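Local coordinates for putative uncharacterized protein (Vibrio cholerae, PDB 4G7X), which probably serves as the N-terminal N1 domain of the CTXphi phage minor coat protein pIII, which engages host TolA during infection, at residues Ile12-Thr20 against Tyr69-Val77; Phe26-Leu37 against Asp85-Tyr96. All coordinates share one frame; numbering follows the deposited sequence. Where two conformers were deposited one is given.

Interaction 1 (Ile12-Thr20 against Tyr69-Val77). Unlike the reference sequence in segment 69-77: Thr74 (reference Ser).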
loop_
_atom_site.group_PDB
_atom_site.type_symbol
_atom_site.label_atom_id
_atom_site.label_comp_id
_atom_site.label_asym_id
_atom_site.label_seq_id
_atom_site.Cartn_x
_atom_site.Cartn_y
_atom_site.Cartn_z
ATOM N N ILE A 12 5.961 -6.740 10.009
ATOM C CA ILE A 12 6.793 -5.580 9.555
ATOM C C ILE A 12 8.296 -5.852 9.699
ATOM O O ILE A 12 8.776 -6.237 10.764
ATOM C CB ILE A 12 6.377 -4.245 10.250
ATOM C CG1 ILE A 12 7.494 -3.191 10.190
ATOM C CG2 ILE A 12 5.995 -4.469 11.707
ATOM C CD1 ILE A 12 7.638 -2.490 8.856
ATOM N N ASN A 13 9.026 -5.651 8.606
ATOM C CA ASN A 13 10.479 -5.747 8.601
ATOM C C ASN A 13 11.100 -4.396 8.982
ATOM O O ASN A 13 11.186 -3.491 8.152
ATOM C CB ASN A 13 10.944 -6.198 7.211
ATOM C CG ASN A 13 12.448 -6.345 7.110
ATOM O OD1 ASN A 13 13.125 -6.641 8.097
ATOM N ND2 ASN A 13 12.982 -6.143 5.907
ATOM N N CYS A 14 11.536 -4.264 10.236
ATOM C CA CYS A 14 11.953 -2.957 10.772
ATOM C C CYS A 14 13.422 -2.613 10.510
ATOM O O CYS A 14 14.239 -2.559 11.439
ATOM C CB CYS A 14 11.627 -2.849 12.264
ATOM S SG CYS A 14 11.615 -1.154 12.901
ATOM N N ASP A 15 13.721 -2.332 9.245
ATOM C CA ASP A 15 15.066 -2.001 8.788
ATOM C C ASP A 15 14.958 -0.888 7.748
ATOM O O ASP A 15 14.133 -0.987 6.844
ATOM C CB ASP A 15 15.712 -3.244 8.172
ATOM C CG ASP A 15 17.038 -2.947 7.487
ATOM O OD1 ASP A 15 17.827 -2.142 8.021
ATOM O OD2 ASP A 15 17.300 -3.543 6.422
ATOM N N PRO A 16 15.771 0.184 7.877
ATOM C CA PRO A 16 15.696 1.303 6.923
ATOM C C PRO A 16 15.936 0.909 5.464
ATOM O O PRO A 16 15.478 1.605 4.558
ATOM C CB PRO A 16 16.804 2.255 7.400
ATOM C CG PRO A 16 17.702 1.414 8.238
ATOM C CD PRO A 16 16.792 0.438 8.912
ATOM N N ASN A 17 16.638 -0.202 5.252
ATOM C CA ASN A 17 16.937 -0.690 3.906
ATOM C C ASN A 17 15.923 -1.697 3.354
ATOM O O ASN A 17 16.148 -2.299 2.301
ATOM C CB ASN A 17 18.358 -1.263 3.845
ATOM C CG ASN A 17 19.423 -0.212 4.104
ATOM O OD1 ASN A 17 20.310 -0.411 4.931
ATOM N ND2 ASN A 17 19.339 0.912 3.400
ATOM N N THR A 18 14.804 -1.869 4.057
ATOM C CA THR A 18 13.687 -2.666 3.542
ATOM C C THR A 18 13.235 -2.152 2.175
ATOM O O THR A 18 13.382 -0.971 1.872
ATOM C CB THR A 18 12.477 -2.653 4.507
ATOM O OG1 THR A 18 11.463 -3.542 4.023
ATOM C CG2 THR A 18 11.882 -1.254 4.622
ATOM N N THR A 19 12.685 -3.039 1.355
ATOM C CA THR A 19 12.075 -2.613 0.097
ATOM C C THR A 19 10.547 -2.606 0.212
ATOM O O THR A 19 9.842 -2.474 -0.788
ATOM C CB THR A 19 12.524 -3.489 -1.087
ATOM O OG1 THR A 19 12.105 -4.834 -0.857
ATOM C CG2 THR A 19 14.044 -3.446 -1.243
ATOM N N THR A 20 10.054 -2.739 1.443
ATOM C CA THR A 20 8.620 -2.665 1.731
ATOM C C THR A 20 8.226 -1.276 2.245
ATOM O O THR A 20 8.857 -0.734 3.159
ATOM C CB THR A 20 8.189 -3.742 2.752
ATOM O OG1 THR A 20 8.558 -5.040 2.272
ATOM C CG2 THR A 20 6.675 -3.714 2.984
ATOM N N TYR A 69 5.062 4.916 4.083
ATOM C CA TYR A 69 6.026 4.983 5.190
ATOM C C TYR A 69 7.053 3.864 5.154
ATOM O O TYR A 69 6.734 2.730 4.785
ATOM C CB TYR A 69 5.271 4.932 6.537
ATOM C CG TYR A 69 4.435 6.166 6.771
ATOM C CD1 TYR A 69 4.918 7.224 7.536
ATOM C CD2 TYR A 69 3.173 6.296 6.187
ATOM C CE1 TYR A 69 4.166 8.380 7.716
ATOM C CE2 TYR A 69 2.417 7.445 6.361
ATOM C CZ TYR A 69 2.913 8.484 7.124
ATOM O OH TYR A 69 2.163 9.639 7.268
ATOM N N LYS A 70 8.282 4.191 5.545
ATOM C CA LYS A 70 9.351 3.204 5.683
ATOM C C LYS A 70 10.089 3.413 7.004
ATOM O O LYS A 70 10.120 4.532 7.518
ATOM C CB LYS A 70 10.320 3.287 4.499
ATOM C CG LYS A 70 9.780 2.649 3.230
ATOM C CD LYS A 70 10.729 2.828 2.055
ATOM C CE LYS A 70 11.957 1.949 2.197
ATOM N NZ LYS A 70 12.646 1.778 0.887
ATOM N N PRO A 71 10.680 2.337 7.563
ATOM C CA PRO A 71 11.410 2.459 8.838
ATOM C C PRO A 71 12.576 3.430 8.775
ATOM O O PRO A 71 13.280 3.495 7.755
ATOM C CB PRO A 71 11.947 1.042 9.078
ATOM C CG PRO A 71 11.033 0.155 8.318
ATOM C CD PRO A 71 10.646 0.936 7.094
ATOM N N ARG A 72 12.776 4.185 9.853
ATOM C CA ARG A 72 13.946 5.047 9.961
ATOM C C ARG A 72 15.096 4.229 10.533
ATOM O O ARG A 72 14.902 3.088 10.960
ATOM C CB ARG A 72 13.658 6.283 10.821
ATOM C CG ARG A 72 13.444 5.988 12.294
ATOM C CD ARG A 72 13.611 7.238 13.151
ATOM N NE ARG A 72 12.595 8.245 12.862
ATOM C CZ ARG A 72 12.366 9.314 13.615
ATOM N NH1 ARG A 72 13.078 9.521 14.714
ATOM N NH2 ARG A 72 11.419 10.175 13.276
ATOM N N PHE A 73 16.291 4.812 10.525
ATOM C CA PHE A 73 17.486 4.155 11.043
ATOM C C PHE A 73 17.412 3.875 12.547
ATOM O O PHE A 73 17.686 2.763 12.984
ATOM C CB PHE A 73 18.714 5.006 10.697
ATOM C CG PHE A 73 20.009 4.476 11.245
ATOM C CD1 PHE A 73 20.584 3.313 10.732
ATOM C CD2 PHE A 73 20.673 5.157 12.260
ATOM C CE1 PHE A 73 21.787 2.834 11.235
ATOM C CE2 PHE A 73 21.879 4.688 12.760
ATOM C CZ PHE A 73 22.436 3.527 12.249
ATOM N N THR A 74 17.019 4.878 13.325
ATOM C CA THR A 74 16.964 4.743 14.779
ATOM C C THR A 74 15.699 4.018 15.217
ATOM O O THR A 74 14.588 4.441 14.899
ATOM C CB THR A 74 17.019 6.121 15.457
ATOM O OG1 THR A 74 18.232 6.782 15.084
ATOM C CG2 THR A 74 16.958 5.989 16.976
ATOM N N GLN A 75 15.884 2.916 15.939
ATOM C CA GLN A 75 14.779 2.128 16.470
ATOM C C GLN A 75 14.942 1.916 17.972
ATOM O O GLN A 75 16.052 2.044 18.507
ATOM C CB GLN A 75 14.680 0.789 15.728
ATOM C CG GLN A 75 14.410 0.934 14.232
ATOM C CD GLN A 75 13.072 1.595 13.932
ATOM O OE1 GLN A 75 12.130 1.512 14.723
ATOM N NE2 GLN A 75 12.979 2.247 12.779
ATOM N N GLY A 76 13.835 1.615 18.649
ATOM C CA GLY A 76 13.865 1.280 20.072
ATOM C C GLY A 76 13.569 2.422 21.020
ATOM O O GLY A 76 13.638 2.244 22.232
ATOM N N VAL A 77 13.238 3.588 20.470
ATOM C CA VAL A 77 12.828 4.744 21.273
ATOM C C VAL A 77 11.345 4.612 21.611
ATOM O O VAL A 77 10.527 4.292 20.741
ATOM C CB VAL A 77 13.103 6.080 20.537
ATOM C CG1 VAL A 77 12.556 7.262 21.328
ATOM C CG2 VAL A 77 14.597 6.254 20.283
#
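The Gln75 side-chain amide offers a face to Cys14: SG stands over the amide carbon, 3.3 Å from both Gln75 CD and OE1. The amide's edges serve polar partners, NE2 donating nearly in its own plane to Arg72 O while OE1 accepts from Met42 N, so the plate cannot turn freely under the sulfur. At the Phe73 ring the approach is from the edge, where Pro16 CG lies near the ring plane and 4.3 Å from CD1.

Pro71 takes the largest share of the loop's contact. Its CG is met by two carbonyls, Asp15 O at 3.6 Å and Asn13 O at 3.7 Å, presented by an inverse gamma turn centred on Cys14 and a type I turn from Asp15 to Thr18. Thr18 CG2 crosses the proline at about a right angle, 3.5 Å from CD. With OG1 anti to the backbone N (chi1 -175°), that oxygen faces the following residues and takes Thr20 N at 3.0 Å, an ST turn. From the strand side, Lys70 bends at chi3 (73°) and brings NZ 3.0 Å from Thr18 O, nearly in line with the carbonyl (C=O...N 158°); of two modelled conformers, this is the one described.

The loop that leads into strand 20-27 thus packs, by its two turns, against the end of strand 64-71. The Cys14-Cys41 disulfide ties the loop to strand 41-48, to which Arg72 is joined by a salt bridge with Asp44, and Thr20 continues the sheet by antiparallel pairing with a strand of the other protein chain.

Interaction 2 (Phe26-Leu37 against Asp85-Tyr96)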
loop_
_atom_site.group_PDB
_atom_site.type_symbol
_atom_site.label_atom_id
_atom_site.label_comp_id
_atom_site.label_asym_id
_atom_site.label_seq_id
_atom_site.Cartn_x
_atom_site.Cartn_y
_atom_site.Cartn_z
ATOM N N PHE A 26 -5.145 7.971 7.911
ATOM C CA PHE A 26 -5.379 8.979 8.943
ATOM C C PHE A 26 -6.692 9.684 8.673
ATOM O O PHE A 26 -7.281 9.543 7.593
ATOM C CB PHE A 26 -4.234 9.998 8.983
ATOM C CG PHE A 26 -2.882 9.375 9.166
ATOM C CD1 PHE A 26 -2.409 9.076 10.439
ATOM C CD2 PHE A 26 -2.097 9.051 8.064
ATOM C CE1 PHE A 26 -1.168 8.483 10.613
ATOM C CE2 PHE A 26 -0.857 8.453 8.230
ATOM C CZ PHE A 26 -0.390 8.170 9.504
ATOM N N GLY A 27 -7.147 10.450 9.656
ATOM C CA GLY A 27 -8.346 11.248 9.490
ATOM C C GLY A 27 -8.198 12.324 8.434
ATOM O O GLY A 27 -7.092 12.796 8.149
ATOM N N PHE A 28 -9.323 12.705 7.840
ATOM C CA PHE A 28 -9.362 13.776 6.859
ATOM C C PHE A 28 -8.830 15.065 7.479
ATOM O O PHE A 28 -9.041 15.326 8.669
ATOM C CB PHE A 28 -10.805 13.959 6.396
ATOM C CG PHE A 28 -10.948 14.679 5.087
ATOM C CD1 PHE A 28 -11.622 15.896 5.029
ATOM C CD2 PHE A 28 -10.435 14.138 3.906
ATOM C CE1 PHE A 28 -11.774 16.564 3.823
ATOM C CE2 PHE A 28 -10.581 14.803 2.697
ATOM C CZ PHE A 28 -11.253 16.019 2.657
ATOM N N GLY A 29 -8.103 15.848 6.683
ATOM C CA GLY A 29 -7.562 17.120 7.162
ATOM C C GLY A 29 -6.362 16.980 8.085
ATOM O O GLY A 29 -5.962 17.932 8.750
ATOM N N SER A 30 -5.775 15.789 8.137
ATOM C CA SER A 30 -4.549 15.600 8.901
ATOM C C SER A 30 -3.408 16.349 8.227
ATOM O O SER A 30 -3.372 16.439 6.999
ATOM C CB SER A 30 -4.168 14.120 8.958
ATOM O OG SER A 30 -5.038 13.388 9.799
ATOM N N PRO A 31 -2.463 16.873 9.027
ATOM C CA PRO A 31 -1.201 17.285 8.434
ATOM C C PRO A 31 -0.517 16.041 7.883
ATOM O O PRO A 31 -0.938 14.915 8.187
ATOM C CB PRO A 31 -0.425 17.830 9.629
ATOM C CG PRO A 31 -0.935 17.021 10.775
ATOM C CD PRO A 31 -2.403 16.872 10.498
ATOM N N ILE A 32 0.513 16.227 7.069
ATOM C CA ILE A 32 1.268 15.095 6.556
ATOM C C ILE A 32 2.047 14.490 7.714
ATOM O O ILE A 32 3.078 15.017 8.136
ATOM C CB ILE A 32 2.191 15.487 5.387
ATOM C CG1 ILE A 32 1.382 16.183 4.286
ATOM C CG2 ILE A 32 2.894 14.247 4.841
ATOM C CD1 ILE A 32 2.186 16.571 3.061
ATOM N N VAL A 33 1.524 13.390 8.247
ATOM C CA VAL A 33 2.096 12.765 9.430
ATOM C C VAL A 33 3.532 12.332 9.131
ATOM O O VAL A 33 3.786 11.609 8.173
ATOM C CB VAL A 33 1.199 11.607 9.931
ATOM C CG1 VAL A 33 1.824 10.910 11.126
ATOM C CG2 VAL A 33 -0.184 12.135 10.305
ATOM N N GLN A 34 4.470 12.827 9.932
ATOM C CA GLN A 34 5.899 12.717 9.620
ATOM C C GLN A 34 6.537 11.425 10.105
ATOM O O GLN A 34 7.309 10.793 9.386
ATOM C CB GLN A 34 6.656 13.923 10.190
ATOM C CG GLN A 34 6.264 15.246 9.539
ATOM C CD GLN A 34 6.691 15.327 8.088
ATOM O OE1 GLN A 34 7.883 15.350 7.786
ATOM N NE2 GLN A 34 5.726 15.356 7.181
ATOM N N SER A 35 6.211 11.047 11.333
ATOM C CA SER A 35 6.758 9.849 11.944
ATOM C C SER A 35 5.668 9.136 12.716
ATOM O O SER A 35 4.869 9.769 13.406
ATOM C CB SER A 35 7.926 10.191 12.870
ATOM O OG SER A 35 9.009 10.785 12.165
ATOM N N VAL A 36 5.631 7.813 12.580
ATOM C CA VAL A 36 4.614 6.990 13.217
ATOM C C VAL A 36 5.280 5.775 13.840
ATOM O O VAL A 36 6.084 5.098 13.187
ATOM C CB VAL A 36 3.544 6.510 12.209
ATOM C CG1 VAL A 36 2.544 5.575 12.880
ATOM C CG2 VAL A 36 2.817 7.688 11.583
ATOM N N LEU A 37 4.946 5.509 15.097
ATOM C CA LEU A 37 5.327 4.256 15.734
ATOM C C LEU A 37 4.284 3.202 15.377
ATOM O O LEU A 37 3.178 3.184 15.929
ATOM C CB LEU A 37 5.476 4.438 17.244
ATOM C CG LEU A 37 6.103 3.275 18.015
ATOM C CD1 LEU A 37 7.521 2.990 17.532
ATOM C CD2 LEU A 37 6.093 3.616 19.495
ATOM N N ASP A 85 -4.817 9.804 14.907
ATOM C CA ASP A 85 -6.250 9.957 14.694
ATOM C C ASP A 85 -6.594 9.458 13.305
ATOM O O ASP A 85 -6.075 9.957 12.303
ATOM C CB ASP A 85 -6.677 11.417 14.873
ATOM C CG ASP A 85 -8.193 11.583 14.979
ATOM O OD1 ASP A 85 -8.646 12.653 15.427
ATOM O OD2 ASP A 85 -8.938 10.656 14.611
ATOM N N LEU A 86 -7.474 8.465 13.262
ATOM C CA LEU A 86 -7.889 7.837 12.020
ATOM C C LEU A 86 -9.204 8.419 11.485
ATOM O O LEU A 86 -9.646 8.066 10.395
ATOM C CB LEU A 86 -7.964 6.312 12.210
ATOM C CG LEU A 86 -6.654 5.499 12.060
ATOM C CD1 LEU A 86 -5.441 6.094 12.766
ATOM C CD2 LEU A 86 -6.876 4.062 12.508
ATOM N N SER A 87 -9.801 9.346 12.238
ATOM C CA SER A 87 -11.077 9.958 11.861
ATOM C C SER A 87 -10.969 11.474 11.639
ATOM O O SER A 87 -11.382 11.994 10.590
ATOM C CB SER A 87 -12.132 9.635 12.925
ATOM O OG SER A 87 -13.330 10.353 12.702
ATOM N N GLY A 88 -10.416 12.171 12.629
ATOM C CA GLY A 88 -10.137 13.602 12.541
ATOM C C GLY A 88 -8.656 13.869 12.339
ATOM O O GLY A 88 -7.879 12.943 12.098
ATOM N N ALA A 89 -8.257 15.131 12.459
ATOM C CA ALA A 89 -6.882 15.519 12.159
ATOM C C ALA A 89 -5.895 14.917 13.147
ATOM O O ALA A 89 -6.002 15.127 14.358
ATOM C CB ALA A 89 -6.751 17.030 12.135
ATOM N N SER A 90 -4.939 14.157 12.622
ATOM C CA SER A 90 -3.944 13.476 13.446
ATOM C C SER A 90 -2.797 14.400 13.844
ATOM O O SER A 90 -2.500 15.374 13.151
ATOM C CB SER A 90 -3.387 12.281 12.669
ATOM O OG SER A 90 -2.575 11.453 13.487
ATOM N N ALA A 91 -2.144 14.089 14.961
ATOM C CA ALA A 91 -0.854 14.705 15.278
ATOM C C ALA A 91 0.172 14.236 14.250
ATOM O O ALA A 91 0.019 13.154 13.678
ATOM C CB ALA A 91 -0.426 14.314 16.681
ATOM N N GLU A 92 1.207 15.033 14.002
ATOM C CA GLU A 92 2.187 14.664 12.977
ATOM C C GLU A 92 3.266 13.701 13.477
ATOM O O GLU A 92 4.097 13.249 12.692
ATOM C CB GLU A 92 2.812 15.894 12.315
ATOM C CG GLU A 92 3.684 16.724 13.235
ATOM C CD GLU A 92 2.875 17.562 14.199
ATOM O OE1 GLU A 92 1.679 17.809 13.930
ATOM O OE2 GLU A 92 3.444 17.978 15.227
ATOM N N ARG A 93 3.252 13.404 14.777
ATOM C CA ARG A 93 4.047 12.308 15.340
ATOM C C ARG A 93 3.138 11.556 16.284
ATOM O O ARG A 93 2.606 12.133 17.230
ATOM C CB ARG A 93 5.283 12.817 16.075
ATOM C CG ARG A 93 6.345 13.317 15.129
ATOM C CD ARG A 93 7.638 13.685 15.826
ATOM N NE ARG A 93 8.628 13.948 14.789
ATOM C CZ ARG A 93 8.695 15.088 14.106
ATOM N NH1 ARG A 93 7.860 16.077 14.387
ATOM N NH2 ARG A 93 9.605 15.239 13.152
ATOM N N CYS A 94 2.920 10.275 16.014
ATOM C CA CYS A 94 1.902 9.546 16.756
ATOM C C CYS A 94 2.133 8.043 16.765
ATOM O O CYS A 94 2.914 7.525 15.968
ATOM C CB CYS A 94 0.507 9.885 16.203
ATOM S SG CYS A 94 0.276 9.574 14.431
ATOM N N ILE A 95 1.458 7.357 17.683
ATOM C CA ILE A 95 1.518 5.901 17.775
ATOM C C ILE A 95 0.324 5.326 17.019
ATOM O O ILE A 95 -0.817 5.713 17.274
ATOM C CB ILE A 95 1.515 5.440 19.253
ATOM C CG1 ILE A 95 2.704 6.056 20.000
ATOM C CG2 ILE A 95 1.518 3.917 19.346
ATOM C CD1 ILE A 95 2.688 5.826 21.499
ATOM N N TYR A 96 0.575 4.421 16.075
ATOM C CA TYR A 96 -0.521 3.875 15.271
ATOM C C TYR A 96 -1.329 2.816 16.028
ATOM O O TYR A 96 -0.753 1.985 16.730
ATOM C CB TYR A 96 -0.024 3.323 13.931
ATOM C CG TYR A 96 -1.062 3.461 12.838
ATOM C CD1 TYR A 96 -1.294 4.693 12.227
ATOM C CD2 TYR A 96 -1.829 2.371 12.436
ATOM C CE1 TYR A 96 -2.255 4.834 11.239
ATOM C CE2 TYR A 96 -2.791 2.501 11.448
ATOM C CZ TYR A 96 -3.006 3.734 10.859
ATOM O OH TYR A 96 -3.961 3.857 9.876
HETATM O O HOH W 1 -8.858 6.698 7.992
#
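Backbone hydrogen bonds join Ser35-Leu37 to Arg93-Ile95 as a parallel ladder, the short strand axes diverging by only 15°. Cys94 N donates to Ser35 O and Leu37 N to Cys94 O; Tyr96 N closes the series on Leu37 O at 2.9 Å. At the start of the ladder Glu92 O takes Gln34 N, 2.8 Å away, and also a weak bond from Ser35 N. At the far end of the contact Gly27 N reaches Asp85 O at 2.9 Å.

Two serine hydroxyls enter this network. Ser30 OG accepts from Ser90 N at 2.9 Å and donates to Gly27 O at 2.7 Å; the same carbonyl receives Ser30 N from the same face, closing the type II turn from Gly27 to Ser30. Ser90 OG accepts from Asp85 N and donates to Ala91 O. Within 85-88, Asp85 OD2 forms an Asx turn, gripping Ser87 N and Gly88 N from above its carboxylate plane.

Strand 93-95 is the parallel exception in a mixed sheet whose other pairings are antiparallel, and in this N1 domain the Cys84-Cys94 disulfide links it covalently to the chain just before 85-96.

Apolar side chains pack on the face carrying Val36 and Cys94. Tyr96 turns an edge toward the face of Phe26 in an offset edge-to-face pair, planes at 86° and centroids 5.8 Å apart; its hydroxyl bonds to Leu25 O. Val33, with CG1 anti to the backbone N (chi1 177°), splits its methyls: CG2 sits over the centre of the Phe26 ring, while CG1 touches Cys94 SG at 3.9 Å. Val36 CG1 meets Tyr96 CB at 3.6 Å.

In the fold
Interaction 1 lies toward the periphery, about 12 Å from the chain centre, and interaction 2 nearer the middle, about 7 Å away on the other side. Both are partly buried, with 3 of 14 touching residues buried against 8 of 24. The chemistry differs too: loop carbonyls, a lysine and a proline ring in 12-20/69-77, against a ladder and aromatic packing in 26-37/85-96. Each holds one disulfide cysteine, and both reach one sheet through neighbouring strands 20-27 and 64-71. They meet where Tyr69 OH bonds to Val33 O, the same hydroxyl also packing against the Phe26 ring. Asp44 links them again, accepting from Ser35 OG and pairing with Arg72. Within the assembly, only interaction 1 contacts the other protein chain.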